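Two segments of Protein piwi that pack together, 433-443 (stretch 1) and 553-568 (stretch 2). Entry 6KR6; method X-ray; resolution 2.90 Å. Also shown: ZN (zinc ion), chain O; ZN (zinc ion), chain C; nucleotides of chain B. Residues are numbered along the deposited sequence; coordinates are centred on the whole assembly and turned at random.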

# COMPACT_ATOMS: atom_id res chain seq x y z
N ARG A 433 -11.58 -7.10 -33.72
CA ARG A 433 -11.76 -8.48 -33.28
C ARG A 433 -10.71 -8.85 -32.24
O ARG A 433 -9.57 -8.39 -32.29
CB ARG A 433 -11.68 -9.45 -34.47
N MET A 434 -11.10 -9.71 -31.30
CA MET A 434 -10.22 -10.09 -30.21
C MET A 434 -9.09 -11.00 -30.71
O MET A 434 -9.19 -11.65 -31.76
CB MET A 434 -11.00 -10.78 -29.10
CG MET A 434 -11.63 -9.81 -28.11
SD MET A 434 -12.42 -10.60 -26.70
CE MET A 434 -13.83 -11.38 -27.48
N LEU A 435 -8.01 -11.04 -29.93
CA LEU A 435 -6.81 -11.77 -30.34
C LEU A 435 -7.07 -13.27 -30.41
O LEU A 435 -6.88 -13.90 -31.46
CB LEU A 435 -5.66 -11.47 -29.38
CG LEU A 435 -4.33 -12.12 -29.75
CD1 LEU A 435 -3.67 -11.36 -30.89
CD2 LEU A 435 -3.40 -12.21 -28.55
N THR A 436 -7.47 -13.87 -29.29
CA THR A 436 -7.71 -15.31 -29.21
C THR A 436 -9.18 -15.54 -28.89
O THR A 436 -9.69 -15.03 -27.89
CB THR A 436 -6.81 -15.96 -28.15
OG1 THR A 436 -5.48 -15.46 -28.28
CG2 THR A 436 -6.79 -17.46 -28.33
N THR A 437 -9.84 -16.32 -29.74
CA THR A 437 -11.24 -16.66 -29.58
C THR A 437 -11.43 -18.15 -29.79
O THR A 437 -10.85 -18.72 -30.73
CB THR A 437 -12.12 -15.88 -30.57
OG1 THR A 437 -11.79 -14.49 -30.52
CG2 THR A 437 -13.59 -16.06 -30.24
N PRO A 438 -12.19 -18.82 -28.93
CA PRO A 438 -12.46 -20.24 -29.15
C PRO A 438 -13.17 -20.45 -30.48
O PRO A 438 -14.18 -19.80 -30.77
CB PRO A 438 -13.36 -20.62 -27.96
CG PRO A 438 -13.91 -19.32 -27.46
CD PRO A 438 -12.83 -18.32 -27.70
N SER A 439 -12.62 -21.34 -31.31
CA SER A 439 -13.29 -21.70 -32.55
C SER A 439 -14.67 -22.29 -32.27
O SER A 439 -15.61 -22.08 -33.05
CB SER A 439 -12.44 -22.68 -33.34
OG SER A 439 -12.14 -23.83 -32.57
N ASP A 440 -14.81 -23.01 -31.15
CA ASP A 440 -16.11 -23.47 -30.71
C ASP A 440 -17.05 -22.31 -30.42
O ASP A 440 -18.26 -22.40 -30.68
CB ASP A 440 -15.96 -24.33 -29.46
CG ASP A 440 -16.69 -25.65 -29.54
OD1 ASP A 440 -17.75 -25.71 -30.21
OD2 ASP A 440 -16.22 -26.64 -28.94
N GLY A 441 -16.52 -21.20 -29.90
CA GLY A 441 -17.35 -20.11 -29.46
C GLY A 441 -18.02 -20.46 -28.14
O GLY A 441 -17.61 -21.37 -27.42
N LEU A 442 -19.08 -19.72 -27.82
CA LEU A 442 -19.92 -20.03 -26.67
C LEU A 442 -20.85 -21.18 -27.04
O LEU A 442 -22.07 -21.05 -27.14
CB LEU A 442 -20.71 -18.80 -26.23
CG LEU A 442 -20.11 -17.80 -25.23
CD1 LEU A 442 -20.58 -18.09 -23.82
CD2 LEU A 442 -18.60 -17.79 -25.30
N ASP A 443 -20.23 -22.35 -27.27
CA ASP A 443 -20.97 -23.49 -27.81
C ASP A 443 -21.97 -24.05 -26.80
O ASP A 443 -23.01 -24.58 -27.20
CB ASP A 443 -19.98 -24.55 -28.29
CG ASP A 443 -20.38 -25.97 -27.91
OD1 ASP A 443 -19.67 -26.58 -27.09
OD2 ASP A 443 -21.40 -26.47 -28.44
ZN ZN O . -18.13 -26.55 -28.42
ZN ZN C . -16.11 -9.74 -12.84
P A B 2 -22.48 -5.49 -12.35
OP1 A B 2 -22.14 -4.31 -11.52
OP2 A B 2 -23.78 -5.56 -13.06
O5' A B 2 -21.32 -5.67 -13.42
C5' A B 2 -21.22 -6.82 -14.24
C4' A B 2 -20.17 -6.62 -15.30
O4' A B 2 -20.69 -5.70 -16.30
C3' A B 2 -18.88 -5.97 -14.81
O3' A B 2 -17.94 -6.92 -14.34
C2' A B 2 -18.39 -5.19 -16.02
O2' A B 2 -17.68 -6.04 -16.90
C1' A B 2 -19.70 -4.78 -16.69
N9 A B 2 -20.17 -3.44 -16.31
C8 A B 2 -21.31 -3.15 -15.60
N7 A B 2 -21.51 -1.87 -15.42
C5 A B 2 -20.43 -1.27 -16.06
C6 A B 2 -20.06 0.07 -16.23
N6 A B 2 -20.77 1.10 -15.75
N1 A B 2 -18.94 0.33 -16.92
C2 A B 2 -18.23 -0.69 -17.41
N3 A B 2 -18.47 -2.00 -17.32
C4 A B 2 -19.60 -2.23 -16.62
OP3 U B 1 -18.13 -10.82 -13.19
P U B 1 -18.28 -11.26 -11.79
OP1 U B 1 -18.57 -12.72 -11.80
OP2 U B 1 -17.10 -10.78 -11.05
O5' U B 1 -19.56 -10.54 -11.18
C5' U B 1 -19.55 -9.14 -10.90
C4' U B 1 -20.95 -8.61 -10.68
O4' U B 1 -21.40 -8.98 -9.35
C3' U B 1 -21.10 -7.10 -10.79
O3' U B 1 -22.35 -6.79 -11.40
C2' U B 1 -21.12 -6.65 -9.33
O2' U B 1 -21.79 -5.43 -9.10
C1' U B 1 -21.83 -7.82 -8.66
N1 U B 1 -21.51 -7.98 -7.23
C2 U B 1 -22.54 -8.34 -6.38
O2 U B 1 -23.67 -8.55 -6.77
N3 U B 1 -22.18 -8.46 -5.06
C4 U B 1 -20.93 -8.25 -4.51
O4 U B 1 -20.77 -8.39 -3.30
C5 U B 1 -19.93 -7.87 -5.46
C6 U B 1 -20.25 -7.74 -6.75
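Stretch 2 (553-568) IAIQLNCKLGYTPWMI

How do the two backbones run against each other? Stretch 1 has no regular helix or strand. Stretch 2 enters as a helix that began earlier in the chain. Gly562 is the first residue after the helix to leave helical backbone angles, and its positive phi (93°) belongs to a Schellman motif: Gly562 N bonds back to Cys559 O at 2.7 Å and Tyr563 N to Asn558 O at 3.2 Å. From Tyr563 the chain continues in loop conformation, extended apart from Pro565, and here the backbones come closest, with CA atoms 4.7 Å apart at both Met434–Pro565 and Thr436–Thr564. Stretch 1 advances as stretch 2 goes back, so the paired segments run in opposite directions.

What holds the backbones in this register? Two hydrogen bonds, both donated by stretch 1, do so: Leu435 N reaches Pro565 O at 2.8 Å, and Thr436 N reaches Thr564 O at 2.6 Å. Successive amides thus meet successive carbonyls. The helix adds a third bond from a side chain, Asn558 ND2 to Thr436 O at 2.9 Å and nearly straight at 171°. Thr436 is therefore engaged through both its amide and its carbonyl, one by the Thr564 carbonyl and the other by the last part of the helix.

Where do the side chains of Met434 and Leu435 go? Met434 lays its sulfur beside the helix and the proline: SD is 3.3 Å from Asn558 ND2, 4.3 Å from Ile555 CG1 and 3.9 Å from Pro565 CB. Leu435 points its CA-to-CB bond toward stretch 2 and packs against Thr564 and Met567, with CD2 3.7 Å from both Thr564 CG2 and Met567 CB. Met567 also starts toward stretch 1, but the end of its side chain leads away, so its contact is made near the backbone.

What does Tyr563 rest against? Pro438 covers one face of its ring, with CD 3.5 Å from the ring centroid and only 10° off the normal, a CH-pi contact; Pro438 CB is also 3.5 Å from Tyr563 CZ. Thr436 meets the same ring at its edge, CG2 lying 3.5 Å from Tyr563 CD2. Pro438 also reaches Asn558, with its CD 3.5 Å from Asn558 OD1, and Leu561, with its CG 4.0 Å from Leu561 CD1. Leu442 starts sideways, yet its end comes nearer, bringing CD2 within 3.5 Å of Leu561 CD1, so that this one leucine methyl is approached by both Pro438 and Leu442.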

# COMPACT_ATOMS: atom_id res chain seq x y z
N ILE A 553 -18.43 -6.89 -21.08
CA ILE A 553 -18.83 -8.18 -20.53
C ILE A 553 -18.39 -9.32 -21.44
O ILE A 553 -17.98 -10.38 -20.97
CB ILE A 553 -20.36 -8.21 -20.29
CG1 ILE A 553 -20.76 -7.22 -19.20
CG2 ILE A 553 -20.80 -9.61 -19.89
CD1 ILE A 553 -22.24 -7.26 -18.86
N ALA A 554 -18.45 -9.11 -22.75
CA ALA A 554 -18.01 -10.14 -23.69
C ALA A 554 -16.50 -10.35 -23.59
O ALA A 554 -16.02 -11.49 -23.69
CB ALA A 554 -18.40 -9.76 -25.12
N ILE A 555 -15.74 -9.27 -23.40
CA ILE A 555 -14.31 -9.41 -23.15
C ILE A 555 -14.07 -10.22 -21.88
O ILE A 555 -13.24 -11.14 -21.84
CB ILE A 555 -13.64 -8.03 -23.08
CG1 ILE A 555 -13.80 -7.29 -24.41
CG2 ILE A 555 -12.16 -8.17 -22.74
CD1 ILE A 555 -13.31 -5.86 -24.36
N GLN A 556 -14.81 -9.88 -20.81
CA GLN A 556 -14.68 -10.62 -19.56
C GLN A 556 -15.01 -12.10 -19.75
O GLN A 556 -14.35 -12.97 -19.18
CB GLN A 556 -15.57 -10.00 -18.48
CG GLN A 556 -15.39 -10.62 -17.09
CD GLN A 556 -16.13 -9.87 -16.00
OE1 GLN A 556 -16.07 -10.23 -14.82
NE2 GLN A 556 -16.82 -8.80 -16.38
N LEU A 557 -16.04 -12.40 -20.54
CA LEU A 557 -16.44 -13.78 -20.78
C LEU A 557 -15.37 -14.54 -21.57
O LEU A 557 -15.04 -15.69 -21.24
CB LEU A 557 -17.77 -13.83 -21.52
CG LEU A 557 -19.02 -13.29 -20.81
CD1 LEU A 557 -20.22 -13.31 -21.74
CD2 LEU A 557 -19.30 -14.08 -19.55
N ASN A 558 -14.84 -13.91 -22.62
CA ASN A 558 -13.73 -14.50 -23.36
C ASN A 558 -12.57 -14.84 -22.44
O ASN A 558 -11.95 -15.90 -22.56
CB ASN A 558 -13.27 -13.55 -24.47
CG ASN A 558 -12.41 -14.23 -25.52
OD1 ASN A 558 -12.73 -15.33 -25.98
ND2 ASN A 558 -11.31 -13.59 -25.89
N CYS A 559 -12.28 -13.95 -21.48
CA CYS A 559 -11.23 -14.24 -20.51
C CYS A 559 -11.61 -15.39 -19.59
O CYS A 559 -10.79 -16.27 -19.30
CB CYS A 559 -10.90 -13.00 -19.69
SG CYS A 559 -10.12 -11.69 -20.65
N LYS A 560 -12.86 -15.40 -19.11
CA LYS A 560 -13.35 -16.49 -18.27
C LYS A 560 -13.18 -17.83 -18.96
O LYS A 560 -12.96 -18.85 -18.30
CB LYS A 560 -14.82 -16.27 -17.91
CG LYS A 560 -15.11 -15.03 -17.08
CD LYS A 560 -14.94 -15.28 -15.60
CE LYS A 560 -15.18 -14.00 -14.82
NZ LYS A 560 -16.51 -13.40 -15.11
N LEU A 561 -13.29 -17.85 -20.29
CA LEU A 561 -13.07 -19.08 -21.04
C LEU A 561 -11.59 -19.44 -21.16
O LEU A 561 -11.27 -20.57 -21.53
CB LEU A 561 -13.68 -18.98 -22.44
CG LEU A 561 -15.18 -18.74 -22.51
CD1 LEU A 561 -15.68 -19.13 -23.88
CD2 LEU A 561 -15.91 -19.53 -21.42
N GLY A 562 -10.69 -18.50 -20.87
CA GLY A 562 -9.27 -18.78 -20.94
C GLY A 562 -8.65 -18.42 -22.28
O GLY A 562 -7.76 -19.13 -22.77
N TYR A 563 -9.11 -17.33 -22.88
CA TYR A 563 -8.60 -16.85 -24.15
C TYR A 563 -8.15 -15.40 -24.02
O TYR A 563 -8.44 -14.73 -23.03
CB TYR A 563 -9.65 -17.02 -25.26
CG TYR A 563 -9.94 -18.47 -25.57
CD1 TYR A 563 -10.84 -19.20 -24.80
CD2 TYR A 563 -9.30 -19.12 -26.62
CE1 TYR A 563 -11.10 -20.53 -25.08
CE2 TYR A 563 -9.56 -20.45 -26.90
CZ TYR A 563 -10.46 -21.15 -26.13
OH TYR A 563 -10.71 -22.47 -26.41
N THR A 564 -7.43 -14.93 -25.03
CA THR A 564 -6.68 -13.69 -24.93
C THR A 564 -7.33 -12.59 -25.76
O THR A 564 -7.43 -12.73 -26.98
CB THR A 564 -5.24 -13.92 -25.40
OG1 THR A 564 -4.72 -15.09 -24.76
CG2 THR A 564 -4.37 -12.74 -25.04
N PRO A 565 -7.80 -11.50 -25.14
CA PRO A 565 -8.40 -10.42 -25.94
C PRO A 565 -7.38 -9.60 -26.71
O PRO A 565 -7.66 -9.21 -27.85
CB PRO A 565 -9.13 -9.57 -24.88
CG PRO A 565 -9.26 -10.45 -23.69
CD PRO A 565 -8.05 -11.32 -23.70
N TRP A 566 -6.22 -9.31 -26.12
CA TRP A 566 -5.19 -8.55 -26.80
C TRP A 566 -3.83 -8.91 -26.22
O TRP A 566 -3.73 -9.69 -25.27
CB TRP A 566 -5.47 -7.04 -26.71
CG TRP A 566 -5.43 -6.46 -25.32
CD1 TRP A 566 -4.32 -6.15 -24.60
CD2 TRP A 566 -6.55 -6.09 -24.51
NE1 TRP A 566 -4.68 -5.62 -23.38
CE2 TRP A 566 -6.04 -5.57 -23.30
CE3 TRP A 566 -7.94 -6.15 -24.69
CZ2 TRP A 566 -6.87 -5.12 -22.28
CZ3 TRP A 566 -8.75 -5.70 -23.66
CH2 TRP A 566 -8.22 -5.20 -22.48
N MET A 567 -2.78 -8.33 -26.79
CA MET A 567 -1.41 -8.66 -26.40
C MET A 567 -0.52 -7.46 -26.70
O MET A 567 -0.86 -6.59 -27.51
CB MET A 567 -0.93 -9.93 -27.12
CG MET A 567 0.53 -10.36 -26.88
SD MET A 567 1.03 -10.51 -25.15
CE MET A 567 -0.30 -11.47 -24.46
N ILE A 568 0.62 -7.42 -26.02
CA ILE A 568 1.59 -6.36 -26.17
C ILE A 568 2.74 -6.87 -27.03
O ILE A 568 2.96 -8.08 -27.16
CB ILE A 568 2.09 -5.87 -24.79
CG1 ILE A 568 2.99 -4.64 -24.92
CG2 ILE A 568 2.82 -6.99 -24.06
CD1 ILE A 568 2.34 -3.48 -25.61